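Local coordinates for protein 2,3-dihydroxybenzoate-AMP ligase (PDB 5KEI) that belongs to the ANL superfamily of AMP-binding enzymes, pairing a large N-terminal region of beta sheets flanked by helices with a smaller C-terminal domain, at residues L47-R52 against F113-R117; L51-A55 against Y73-D77; D81-G86 against A192-P198; V144-D150 against V171-D177. All blocks are in the same frame, centred on the assembly; numbering follows the deposited sequence.

Contact 1: residues L47-R52 against F113-R117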
loop_
_atom_site.group_PDB
_atom_site.type_symbol
_atom_site.label_atom_id
_atom_site.label_comp_id
_atom_site.label_asym_id
_atom_site.label_seq_id
_atom_site.Cartn_x
_atom_site.Cartn_y
_atom_site.Cartn_z
ATOM N N LEU A 47 -15.326 -6.385 -6.023
ATOM C CA LEU A 47 -14.972 -6.094 -4.642
ATOM C C LEU A 47 -16.202 -5.822 -3.774
ATOM O O LEU A 47 -16.277 -6.314 -2.647
ATOM C CB LEU A 47 -13.999 -4.903 -4.563
ATOM C CG LEU A 47 -13.373 -4.545 -3.208
ATOM C CD1 LEU A 47 -12.930 -5.793 -2.435
ATOM C CD2 LEU A 47 -12.179 -3.582 -3.384
ATOM N N ASP A 48 -17.166 -5.048 -4.280
ATOM C CA ASP A 48 -18.300 -4.659 -3.437
ATOM C C ASP A 48 -19.152 -5.866 -3.063
ATOM O O ASP A 48 -20.000 -5.760 -2.185
ATOM C CB ASP A 48 -19.221 -3.626 -4.108
ATOM C CG ASP A 48 -20.096 -4.237 -5.232
ATOM O OD1 ASP A 48 -19.552 -4.615 -6.293
ATOM O OD2 ASP A 48 -21.335 -4.379 -5.025
ATOM N N SER A 49 -18.948 -6.996 -3.740
ATOM C CA SER A 49 -19.770 -8.183 -3.502
ATOM C C SER A 49 -19.412 -8.828 -2.177
ATOM O O SER A 49 -20.179 -9.654 -1.654
ATOM C CB SER A 49 -19.612 -9.214 -4.623
ATOM O OG SER A 49 -18.395 -9.927 -4.463
ATOM N N VAL A 50 -18.246 -8.469 -1.639
ATOM C CA VAL A 50 -17.872 -8.938 -0.318
ATOM C C VAL A 50 -18.944 -8.494 0.684
ATOM O O VAL A 50 -19.361 -9.291 1.521
ATOM C CB VAL A 50 -16.475 -8.433 0.111
ATOM C CG1 VAL A 50 -16.186 -8.788 1.588
ATOM C CG2 VAL A 50 -15.404 -9.016 -0.792
ATOM N N LEU A 51 -19.421 -7.253 0.578
ATOM C CA LEU A 51 -20.463 -6.761 1.491
ATOM C C LEU A 51 -21.808 -7.387 1.169
ATOM O O LEU A 51 -22.554 -7.784 2.070
ATOM C CB LEU A 51 -20.584 -5.238 1.426
ATOM C CG LEU A 51 -21.793 -4.571 2.107
ATOM C CD1 LEU A 51 -21.973 -4.977 3.577
ATOM C CD2 LEU A 51 -21.676 -3.055 1.989
ATOM N N ARG A 52 -22.094 -7.471 -0.128
ATOM C CA ARG A 52 -23.343 -8.010 -0.636
ATOM C C ARG A 52 -23.537 -9.439 -0.160
ATOM O O ARG A 52 -24.588 -9.782 0.384
ATOM C CB ARG A 52 -23.371 -7.952 -2.172
ATOM C CG ARG A 52 -24.725 -8.294 -2.794
ATOM C CD ARG A 52 -25.730 -7.209 -2.516
ATOM N NE ARG A 52 -25.484 -6.024 -3.335
ATOM C CZ ARG A 52 -25.996 -4.824 -3.083
ATOM N NH1 ARG A 52 -26.759 -4.640 -2.014
ATOM N NH2 ARG A 52 -25.734 -3.803 -3.891
ATOM N N PHE A 113 -17.628 1.062 0.164
ATOM C CA PHE A 113 -18.557 0.284 -0.652
ATOM C C PHE A 113 -19.525 1.193 -1.413
ATOM O O PHE A 113 -19.926 0.866 -2.527
ATOM C CB PHE A 113 -19.302 -0.740 0.218
ATOM C CG PHE A 113 -18.407 -1.826 0.721
ATOM C CD1 PHE A 113 -17.884 -1.783 2.002
ATOM C CD2 PHE A 113 -18.019 -2.849 -0.118
ATOM C CE1 PHE A 113 -17.023 -2.769 2.449
ATOM C CE2 PHE A 113 -17.161 -3.834 0.316
ATOM C CZ PHE A 113 -16.666 -3.792 1.604
ATOM N N GLY A 114 -19.852 2.348 -0.828
ATOM C CA GLY A 114 -20.617 3.373 -1.511
ATOM C C GLY A 114 -19.929 3.767 -2.799
ATOM O O GLY A 114 -20.523 3.726 -3.881
ATOM N N LEU A 115 -18.656 4.130 -2.689
ATOM C CA LEU A 115 -17.856 4.454 -3.861
ATOM C C LEU A 115 -17.755 3.289 -4.860
ATOM O O LEU A 115 -17.909 3.485 -6.073
ATOM C CB LEU A 115 -16.462 4.906 -3.420
ATOM C CG LEU A 115 -16.406 6.349 -2.910
ATOM C CD1 LEU A 115 -15.108 6.634 -2.195
ATOM C CD2 LEU A 115 -16.596 7.307 -4.083
ATOM N N LEU A 116 -17.503 2.083 -4.353
ATOM C CA LEU A 116 -17.347 0.909 -5.215
ATOM C C LEU A 116 -18.617 0.613 -6.017
ATOM O O LEU A 116 -18.552 0.219 -7.187
ATOM C CB LEU A 116 -16.967 -0.325 -4.390
ATOM C CG LEU A 116 -15.565 -0.353 -3.776
ATOM C CD1 LEU A 116 -15.433 -1.540 -2.840
ATOM C CD2 LEU A 116 -14.479 -0.371 -4.841
ATOM N N ARG A 117 -19.767 0.798 -5.377
ATOM C CA ARG A 117 -21.039 0.475 -6.014
ATOM C C ARG A 117 -21.437 1.524 -7.043
ATOM O O ARG A 117 -22.267 1.256 -7.895
ATOM C CB ARG A 117 -22.137 0.311 -4.968
ATOM C CG ARG A 117 -21.876 -0.843 -4.022
ATOM C CD ARG A 117 -23.114 -1.546 -3.629
ATOM N NE ARG A 117 -22.775 -2.822 -3.021
ATOM C CZ ARG A 117 -23.184 -3.178 -1.816
ATOM N NH1 ARG A 117 -23.970 -2.361 -1.132
ATOM N NH2 ARG A 117 -22.831 -4.348 -1.311
#
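Two like-charged side chains can lie face to face when enough carboxylates surround them, and Arg-52 and Arg-117 illustrate this. The Arg-117 chain extends from its m chi1 through a chi2 of -144°, between wells, and a t chi3, carrying its guanidinium across to the 47-52 segment, whereas Arg-52, with p angles at chi2 and chi3, bends back over it. The two planes stack 3.5 Å apart between centres and 14° from parallel. Asp-48, in the p rotamer, receives Arg-117 NE on its OD2 at 2.9 Å, a salt bridge, while Arg-117 NH2 donates to Asp-48 O at 3.3 Å. Asp-77 adds a salt bridge to each arginine and Asp-81 another to Arg-52. Beside this polar cluster, Leu-51 lays its CB over the Phe-113 ring face, 3.9 Å from the centroid, and Leu-47 CG meets Leu-116 CD1 at 3.7 Å. Helix 107-117 also touches strand 97-101 through Leu-115; it is the connecting helix of a beta-alpha-beta crossover between parallel strands 97-101 and 121-124, with helix 49-57 packed alongside.

Contact 2: residues L51-A55 against Y73-D77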
loop_
_atom_site.group_PDB
_atom_site.type_symbol
_atom_site.label_atom_id
_atom_site.label_comp_id
_atom_site.label_asym_id
_atom_site.label_seq_id
_atom_site.Cartn_x
_atom_site.Cartn_y
_atom_site.Cartn_z
ATOM N N LEU A 51 -19.421 -7.253 0.578
ATOM C CA LEU A 51 -20.463 -6.761 1.491
ATOM C C LEU A 51 -21.808 -7.387 1.169
ATOM O O LEU A 51 -22.554 -7.784 2.070
ATOM C CB LEU A 51 -20.584 -5.238 1.426
ATOM C CG LEU A 51 -21.793 -4.571 2.107
ATOM C CD1 LEU A 51 -21.973 -4.977 3.577
ATOM C CD2 LEU A 51 -21.676 -3.055 1.989
ATOM N N ARG A 52 -22.094 -7.471 -0.128
ATOM C CA ARG A 52 -23.343 -8.010 -0.636
ATOM C C ARG A 52 -23.537 -9.439 -0.160
ATOM O O ARG A 52 -24.588 -9.782 0.384
ATOM C CB ARG A 52 -23.371 -7.952 -2.172
ATOM C CG ARG A 52 -24.725 -8.294 -2.794
ATOM C CD ARG A 52 -25.730 -7.209 -2.516
ATOM N NE ARG A 52 -25.484 -6.024 -3.335
ATOM C CZ ARG A 52 -25.996 -4.824 -3.083
ATOM N NH1 ARG A 52 -26.759 -4.640 -2.014
ATOM N NH2 ARG A 52 -25.734 -3.803 -3.891
ATOM N N THR A 53 -22.519 -10.265 -0.360
ATOM C CA THR A 53 -22.611 -11.671 0.020
ATOM C C THR A 53 -22.706 -11.820 1.534
ATOM O O THR A 53 -23.511 -12.606 2.031
ATOM C CB THR A 53 -21.425 -12.468 -0.516
ATOM O OG1 THR A 53 -21.437 -12.408 -1.948
ATOM C CG2 THR A 53 -21.492 -13.933 -0.059
ATOM N N ALA A 54 -21.904 -11.042 2.257
ATOM C CA ALA A 54 -21.975 -10.985 3.710
ATOM C C ALA A 54 -23.358 -10.548 4.209
ATOM O O ALA A 54 -23.866 -11.061 5.198
ATOM C CB ALA A 54 -20.896 -10.042 4.245
ATOM N N ALA A 55 -23.957 -9.584 3.525
ATOM C CA ALA A 55 -25.283 -9.095 3.879
ATOM C C ALA A 55 -26.382 -10.137 3.653
ATOM O O ALA A 55 -27.378 -10.136 4.376
ATOM C CB ALA A 55 -25.596 -7.830 3.093
ATOM N N TYR A 73 -24.779 -6.017 9.059
ATOM C CA TYR A 73 -24.448 -6.220 7.651
ATOM C C TYR A 73 -25.584 -5.809 6.725
ATOM O O TYR A 73 -25.337 -5.314 5.626
ATOM C CB TYR A 73 -24.063 -7.681 7.386
ATOM C CG TYR A 73 -22.615 -7.992 7.696
ATOM C CD1 TYR A 73 -21.603 -7.697 6.781
ATOM C CD2 TYR A 73 -22.253 -8.573 8.915
ATOM C CE1 TYR A 73 -20.263 -7.975 7.075
ATOM C CE2 TYR A 73 -20.925 -8.859 9.215
ATOM C CZ TYR A 73 -19.937 -8.557 8.291
ATOM O OH TYR A 73 -18.631 -8.845 8.598
ATOM N N ALA A 74 -26.826 -6.005 7.170
ATOM C CA ALA A 74 -27.989 -5.606 6.377
ATOM C C ALA A 74 -28.119 -4.085 6.320
ATOM O O ALA A 74 -28.381 -3.504 5.260
ATOM C CB ALA A 74 -29.263 -6.230 6.934
ATOM N N GLU A 75 -27.922 -3.447 7.464
ATOM C CA GLU A 75 -27.935 -1.991 7.554
ATOM C C GLU A 75 -26.800 -1.344 6.764
ATOM O O GLU A 75 -27.006 -0.311 6.136
ATOM C CB GLU A 75 -27.870 -1.565 9.023
ATOM C CG GLU A 75 -29.130 -1.957 9.782
ATOM C CD GLU A 75 -28.994 -1.881 11.291
ATOM O OE1 GLU A 75 -27.913 -1.490 11.786
ATOM O OE2 GLU A 75 -29.981 -2.232 11.983
ATOM N N LEU A 76 -25.610 -1.948 6.795
ATOM C CA LEU A 76 -24.451 -1.401 6.073
ATOM C C LEU A 76 -24.626 -1.549 4.554
ATOM O O LEU A 76 -24.258 -0.658 3.781
ATOM C CB LEU A 76 -23.151 -2.084 6.539
ATOM C CG LEU A 76 -21.847 -1.729 5.813
ATOM C CD1 LEU A 76 -21.602 -0.224 5.784
ATOM C CD2 LEU A 76 -20.657 -2.453 6.446
ATOM N N ASP A 77 -25.203 -2.673 4.139
ATOM C CA ASP A 77 -25.473 -2.939 2.729
ATOM C C ASP A 77 -26.393 -1.887 2.087
ATOM O O ASP A 77 -26.207 -1.522 0.924
ATOM C CB ASP A 77 -26.095 -4.326 2.575
ATOM C CG ASP A 77 -25.909 -4.906 1.181
ATOM O OD1 ASP A 77 -24.839 -4.677 0.575
ATOM O OD2 ASP A 77 -26.833 -5.588 0.690
#
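This is a helix-helix contact, partly buried, between the obliquely antiparallel helices 49-57 and 73-88, which are joined in the chain by the beta hairpin of strands 62-65 and 70-72. The local axes approach to 8.8 Å at 142° between their directions, a close pairing consistent with small Ala-54 and Ala-55. Ala-55 brings its CB to 3.6 Å from Tyr-73 O and 3.5 Å from Asp-77 CG, and its CA lies only 4.8 Å from that of Tyr-73; Ala-54 CB rests 3.5 Å from Tyr-73 CD1. Leu-51 reaches across next to them, with CD1 3.9 Å from Leu-76 CG and 4.2 Å from Tyr-73 CD1, so that the apolar side of the interface continues toward strand 62-65, where Tyr-73 and Leu-76 touch Ala-63. The Tyr-73 hydroxyl is bound to the carbonyl of Ala-274. On the more polar side Arg-52 NH1 forms a salt bridge with Asp-77 OD2 at 2.9 Å. Asp-77 OD1 serves Arg-117 of helix 107-117, and Arg-52 NH2 also binds Asp-81. One carboxylate thus shared between two arginines ties this helix pair to a third helix, while close apolar packing probably helps set their spacing.

Contact 3: residues D81-G86 against A192-P198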
loop_
_atom_site.group_PDB
_atom_site.type_symbol
_atom_site.label_atom_id
_atom_site.label_comp_id
_atom_site.label_asym_id
_atom_site.label_seq_id
_atom_site.Cartn_x
_atom_site.Cartn_y
_atom_site.Cartn_z
ATOM N N ASP A 81 -25.508 1.228 -0.691
ATOM C CA ASP A 81 -26.399 1.382 -1.846
ATOM C C ASP A 81 -26.842 2.832 -1.962
ATOM O O ASP A 81 -26.751 3.442 -3.034
ATOM C CB ASP A 81 -27.638 0.468 -1.741
ATOM C CG ASP A 81 -27.380 -0.959 -2.239
ATOM O OD1 ASP A 81 -26.393 -1.184 -2.971
ATOM O OD2 ASP A 81 -28.174 -1.865 -1.899
ATOM N N ARG A 82 -27.310 3.386 -0.849
ATOM C CA ARG A 82 -27.787 4.766 -0.830
ATOM C C ARG A 82 -26.662 5.748 -1.102
ATOM O O ARG A 82 -26.856 6.757 -1.790
ATOM C CB ARG A 82 -28.455 5.088 0.504
ATOM C CG ARG A 82 -29.914 4.671 0.548
ATOM C CD ARG A 82 -30.453 4.772 1.955
ATOM N NE ARG A 82 -30.223 6.101 2.519
ATOM C CZ ARG A 82 -30.316 6.385 3.814
ATOM N NH1 ARG A 82 -30.621 5.429 4.686
ATOM N NH2 ARG A 82 -30.098 7.622 4.236
ATOM N N ALA A 83 -25.482 5.444 -0.578
ATOM C CA ALA A 83 -24.342 6.318 -0.767
ATOM C C ALA A 83 -23.961 6.303 -2.237
ATOM O O ALA A 83 -23.558 7.319 -2.791
ATOM C CB ALA A 83 -23.171 5.887 0.119
ATOM N N ALA A 84 -24.120 5.140 -2.866
ATOM C CA ALA A 84 -23.750 4.946 -4.268
ATOM C C ALA A 84 -24.659 5.722 -5.237
ATOM O O ALA A 84 -24.185 6.318 -6.213
ATOM C CB ALA A 84 -23.762 3.457 -4.609
ATOM N N ALA A 85 -25.964 5.692 -4.972
ATOM C CA ALA A 85 -26.927 6.467 -5.747
ATOM C C ALA A 85 -26.612 7.955 -5.621
ATOM O O ALA A 85 -26.593 8.672 -6.615
ATOM C CB ALA A 85 -28.340 6.175 -5.287
ATOM N N GLY A 86 -26.349 8.410 -4.396
ATOM C CA GLY A 86 -25.974 9.796 -4.157
ATOM C C GLY A 86 -24.758 10.212 -4.974
ATOM O O GLY A 86 -24.740 11.291 -5.596
ATOM N N ALA A 192 -30.393 10.054 2.567
ATOM C CA ALA A 192 -31.592 10.760 2.119
ATOM C C ALA A 192 -31.442 11.348 0.714
ATOM O O ALA A 192 -32.097 12.332 0.365
ATOM C CB ALA A 192 -31.955 11.869 3.118
ATOM N N ALA A 193 -30.552 10.764 -0.078
ATOM C CA ALA A 193 -30.461 11.121 -1.480
ATOM C C ALA A 193 -30.948 9.927 -2.261
ATOM O O ALA A 193 -30.222 8.946 -2.426
ATOM C CB ALA A 193 -29.053 11.500 -1.873
ATOM N N PRO A 194 -32.202 9.999 -2.719
ATOM C CA PRO A 194 -32.806 8.914 -3.485
ATOM C C PRO A 194 -32.042 8.690 -4.784
ATOM O O PRO A 194 -31.234 9.526 -5.213
ATOM C CB PRO A 194 -34.229 9.414 -3.745
ATOM C CG PRO A 194 -34.112 10.901 -3.695
ATOM C CD PRO A 194 -33.076 11.183 -2.650
ATOM N N GLY A 195 -32.309 7.550 -5.402
ATOM C CA GLY A 195 -31.582 7.130 -6.577
ATOM C C GLY A 195 -31.945 5.680 -6.742
ATOM O O GLY A 195 -32.706 5.139 -5.934
ATOM N N PRO A 196 -31.424 5.046 -7.797
ATOM C CA PRO A 196 -31.763 3.655 -8.098
ATOM C C PRO A 196 -30.624 2.692 -7.794
ATOM O O PRO A 196 -30.785 1.491 -8.019
ATOM C CB PRO A 196 -32.034 3.701 -9.599
ATOM C CG PRO A 196 -31.022 4.734 -10.096
ATOM C CD PRO A 196 -30.771 5.708 -8.943
ATOM N N VAL A 197 -29.510 3.223 -7.287
ATOM C CA VAL A 197 -28.230 2.509 -7.219
ATOM C C VAL A 197 -27.769 2.169 -8.629
ATOM O O VAL A 197 -28.416 1.408 -9.347
ATOM C CB VAL A 197 -28.302 1.235 -6.365
ATOM C CG1 VAL A 197 -26.976 0.466 -6.438
ATOM C CG2 VAL A 197 -28.677 1.595 -4.931
ATOM N N PRO A 198 -26.640 2.748 -9.034
ATOM C CA PRO A 198 -26.276 2.663 -10.449
ATOM C C PRO A 198 -25.963 1.235 -10.866
ATOM O O PRO A 198 -25.505 0.428 -10.053
ATOM C CB PRO A 198 -25.041 3.566 -10.546
ATOM C CG PRO A 198 -24.454 3.555 -9.175
ATOM C CD PRO A 198 -25.595 3.391 -8.214
#
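Ala-85 presents its CB to the backbone of the 192-198 loop, lying 3.6 Å from Gly-195 CA and 3.8 Å from Val-197 N. The extended chain at Gly-195 passes so close that a beta carbon there would come within 2.4 Å of Ala-85 CB; without a side chain the backbone at Gly-195 can lie this close to Ala-85. Val-197 sets its CG2 3.3 Å from Asp-81 O and 3.5 Å from Asp-81 CB, and the Pro-198 ring follows, its CD 4.0 Å from Ala-84 CB. At the other end of the loop, Ala-193 CB lies 4.2 Å from Gly-86 CA. Arg-82 NH2 and Ala-192 N come to 3.0 Å, but both are donors and form no bond. Asp-81 OD1 forms a salt bridge with Arg-52. No hydrogen bond crosses between 81-86 and 192-198; Asp-81 O and Arg-82 O serve the helix, accepting from Ala-85 N and Gly-86 N, and the fit rests on van der Waals contact between small and proline-rich surfaces.

Contact 4: residues V144-D150 against V171-D177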
loop_
_atom_site.group_PDB
_atom_site.type_symbol
_atom_site.label_atom_id
_atom_site.label_comp_id
_atom_site.label_asym_id
_atom_site.label_seq_id
_atom_site.Cartn_x
_atom_site.Cartn_y
_atom_site.Cartn_z
ATOM N N VAL A 144 -11.630 12.940 -9.899
ATOM C CA VAL A 144 -12.699 13.876 -10.231
ATOM C C VAL A 144 -13.367 14.392 -8.952
ATOM O O VAL A 144 -14.197 15.295 -8.985
ATOM C CB VAL A 144 -13.750 13.227 -11.171
ATOM C CG1 VAL A 144 -13.045 12.566 -12.331
ATOM C CG2 VAL A 144 -14.612 12.213 -10.430
ATOM N N ALA A 145 -12.981 13.824 -7.818
ATOM C CA ALA A 145 -13.567 14.220 -6.552
ATOM C C ALA A 145 -12.642 13.904 -5.382
ATOM O O ALA A 145 -11.579 13.309 -5.554
ATOM C CB ALA A 145 -14.920 13.555 -6.366
ATOM N N LEU A 146 -13.067 14.322 -4.194
ATOM C CA LEU A 146 -12.278 14.203 -2.980
ATOM C C LEU A 146 -13.198 14.074 -1.764
ATOM O O LEU A 146 -14.048 14.940 -1.533
ATOM C CB LEU A 146 -11.372 15.415 -2.822
ATOM C CG LEU A 146 -10.682 15.565 -1.458
ATOM C CD1 LEU A 146 -9.665 14.457 -1.198
ATOM C CD2 LEU A 146 -10.019 16.942 -1.338
ATOM N N VAL A 147 -13.046 12.995 -0.994
ATOM C CA VAL A 147 -13.839 12.816 0.218
ATOM C C VAL A 147 -12.960 13.044 1.444
ATOM O O VAL A 147 -11.898 12.437 1.568
ATOM C CB VAL A 147 -14.474 11.426 0.279
ATOM C CG1 VAL A 147 -15.275 11.259 1.567
ATOM C CG2 VAL A 147 -15.357 11.193 -0.963
ATOM N N VAL A 148 -13.391 13.945 2.326
ATOM C CA VAL A 148 -12.649 14.267 3.539
ATOM C C VAL A 148 -13.551 14.441 4.741
ATOM O O VAL A 148 -14.768 14.560 4.602
ATOM C CB VAL A 148 -11.831 15.562 3.396
ATOM C CG1 VAL A 148 -10.543 15.310 2.631
ATOM C CG2 VAL A 148 -12.686 16.664 2.762
ATOM N N ALA A 149 -12.936 14.466 5.921
ATOM C CA ALA A 149 -13.631 14.787 7.167
ATOM C C ALA A 149 -13.003 16.025 7.829
ATOM O O ALA A 149 -11.843 16.356 7.568
ATOM C CB ALA A 149 -13.606 13.604 8.104
ATOM N N ASP A 150 -13.763 16.714 8.681
ATOM C CA ASP A 150 -13.289 17.986 9.236
ATOM C C ASP A 150 -12.280 17.796 10.381
ATOM O O ASP A 150 -11.762 18.771 10.923
ATOM C CB ASP A 150 -14.472 18.858 9.696
ATOM C CG ASP A 150 -15.422 18.127 10.635
ATOM O OD1 ASP A 150 -15.133 16.957 10.995
ATOM O OD2 ASP A 150 -16.456 18.739 11.016
ATOM N N VAL A 171 -10.857 17.987 -10.381
ATOM C CA VAL A 171 -11.482 17.587 -9.129
ATOM C C VAL A 171 -12.701 18.463 -8.967
ATOM O O VAL A 171 -12.632 19.539 -8.380
ATOM C CB VAL A 171 -10.530 17.726 -7.915
ATOM C CG1 VAL A 171 -11.210 17.271 -6.626
ATOM C CG2 VAL A 171 -9.236 16.944 -8.154
ATOM N N ARG A 172 -13.812 17.996 -9.521
ATOM C CA ARG A 172 -15.029 18.791 -9.650
ATOM C C ARG A 172 -15.867 18.813 -8.380
ATOM O O ARG A 172 -16.681 19.714 -8.174
ATOM C CB ARG A 172 -15.874 18.263 -10.815
ATOM C CG ARG A 172 -16.315 19.333 -11.809
ATOM C CD ARG A 172 -17.261 18.768 -12.888
ATOM N NE ARG A 172 -18.141 19.774 -13.499
ATOM C CZ ARG A 172 -19.281 20.203 -12.961
ATOM N NH1 ARG A 172 -19.690 19.728 -11.792
ATOM N NH2 ARG A 172 -20.019 21.109 -13.589
ATOM N N HIS A 173 -15.669 17.814 -7.525
ATOM C CA HIS A 173 -16.470 17.681 -6.310
ATOM C C HIS A 173 -15.621 17.479 -5.082
ATOM O O HIS A 173 -14.681 16.694 -5.092
ATOM C CB HIS A 173 -17.439 16.503 -6.429
ATOM C CG HIS A 173 -18.365 16.604 -7.595
ATOM N ND1 HIS A 173 -19.295 17.617 -7.720
ATOM C CD2 HIS A 173 -18.497 15.830 -8.700
ATOM C CE1 HIS A 173 -19.971 17.451 -8.842
ATOM N NE2 HIS A 173 -19.509 16.371 -9.452
ATOM N N VAL A 174 -15.967 18.191 -4.019
ATOM C CA VAL A 174 -15.429 17.903 -2.706
ATOM C C VAL A 174 -16.563 17.527 -1.753
ATOM O O VAL A 174 -17.511 18.298 -1.587
ATOM C CB VAL A 174 -14.653 19.092 -2.150
ATOM C CG1 VAL A 174 -14.084 18.753 -0.767
ATOM C CG2 VAL A 174 -13.548 19.490 -3.120
ATOM N N LEU A 175 -16.469 16.341 -1.146
ATOM C CA LEU A 175 -17.477 15.865 -0.197
ATOM C C LEU A 175 -16.894 15.804 1.202
ATOM O O LEU A 175 -15.933 15.078 1.459
ATOM C CB LEU A 175 -18.009 14.493 -0.601
ATOM C CG LEU A 175 -18.876 14.403 -1.863
ATOM C CD1 LEU A 175 -18.006 14.412 -3.105
ATOM C CD2 LEU A 175 -19.743 13.152 -1.831
ATOM N N VAL A 176 -17.474 16.581 2.105
ATOM C CA VAL A 176 -16.951 16.713 3.447
ATOM C C VAL A 176 -17.871 16.041 4.468
ATOM O O VAL A 176 -19.046 16.399 4.594
ATOM C CB VAL A 176 -16.759 18.202 3.824
ATOM C CG1 VAL A 176 -16.148 18.332 5.221
ATOM C CG2 VAL A 176 -15.901 18.896 2.782
ATOM N N ASP A 177 -17.330 15.056 5.177
ATOM C CA ASP A 177 -18.004 14.470 6.327
ATOM C C ASP A 177 -17.832 15.432 7.506
ATOM O O ASP A 177 -16.816 15.394 8.205
ATOM C CB ASP A 177 -17.431 13.078 6.639
ATOM C CG ASP A 177 -18.199 12.345 7.733
ATOM O OD1 ASP A 177 -19.444 12.395 7.732
ATOM O OD2 ASP A 177 -17.554 11.703 8.594
HETATM O O HOH W 1 -16.515 14.416 10.925
#
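Parallel strands share their peptide groups by alternation, and strands 145-149 and 173-177 give a clear case. Across this pair the even residues of the first strand point their backbone N and O at the second. Leu-146 N donates weakly to His-173 O (3.0 Å), Leu-146 O accepts from Leu-175 N (2.8 Å), Val-148 N donates to Leu-175 O (2.9 Å), and Val-148 O accepts from Asp-177 N (2.7 Å). Ala-145 and Val-147 instead bond to strand 97-101 through Leu-99 and Gln-101, while the backbone of Val-174 bonds to Leu-184 of edge strand 184-185. At the start, Val-144 O takes two donors, Arg-172 N at 2.8 Å and His-173 N at 3.3 Å. The two strands are adjacent in the seven-stranded sheet and connected by helix 158-167, forming a beta-alpha-beta unit. That helix covers the face of Leu-146 and Val-174, where Val-148 CG2 also meets Val-176 CG2 at 3.9 Å; on the other face Trp-186 packs against Val-147, Leu-175 and Asp-177. CA-H...O contacts supplement the ladder, for example Val-147 CA to Leu-175 O at 3.3 Å. Weak bonds also join His-173 NE2 to Leu-90 O and Asp-150 OD2 to Asp-179 N. At the far end Asp-177 O accepts a weak bond from Asp-150 N (3.4 Å) and an ordinary hydrogen bond from a water 2.9 Å away, which also donates to Asp-150 OD1 at 2.9 Å.

In the fold
Contacts 1 and 4 are buried, contacts 2 and 3 only partly so, contact 3 having the larger share of exposed residues, though contact 4 includes exposed Asp-150 and Arg-172. Contacts 1 and 2 share helix 49-57, down to the same Leu-51 and Arg-52, and contacts 2 and 3 share helix 73-88. A charge network unites these three: Asp-77 of contact 2 binds Arg-117 of contact 1, and Asp-81 of contact 3 binds Arg-52. Contact 4 stands apart, nested in the chain loop that contact 3 closes, with centres about 17 Å apart. Chemistry follows position: backbone hydrogen bonds build the sheet, salt bridges and apolar side chains join the helices, and unbonded surface fit seats the loop.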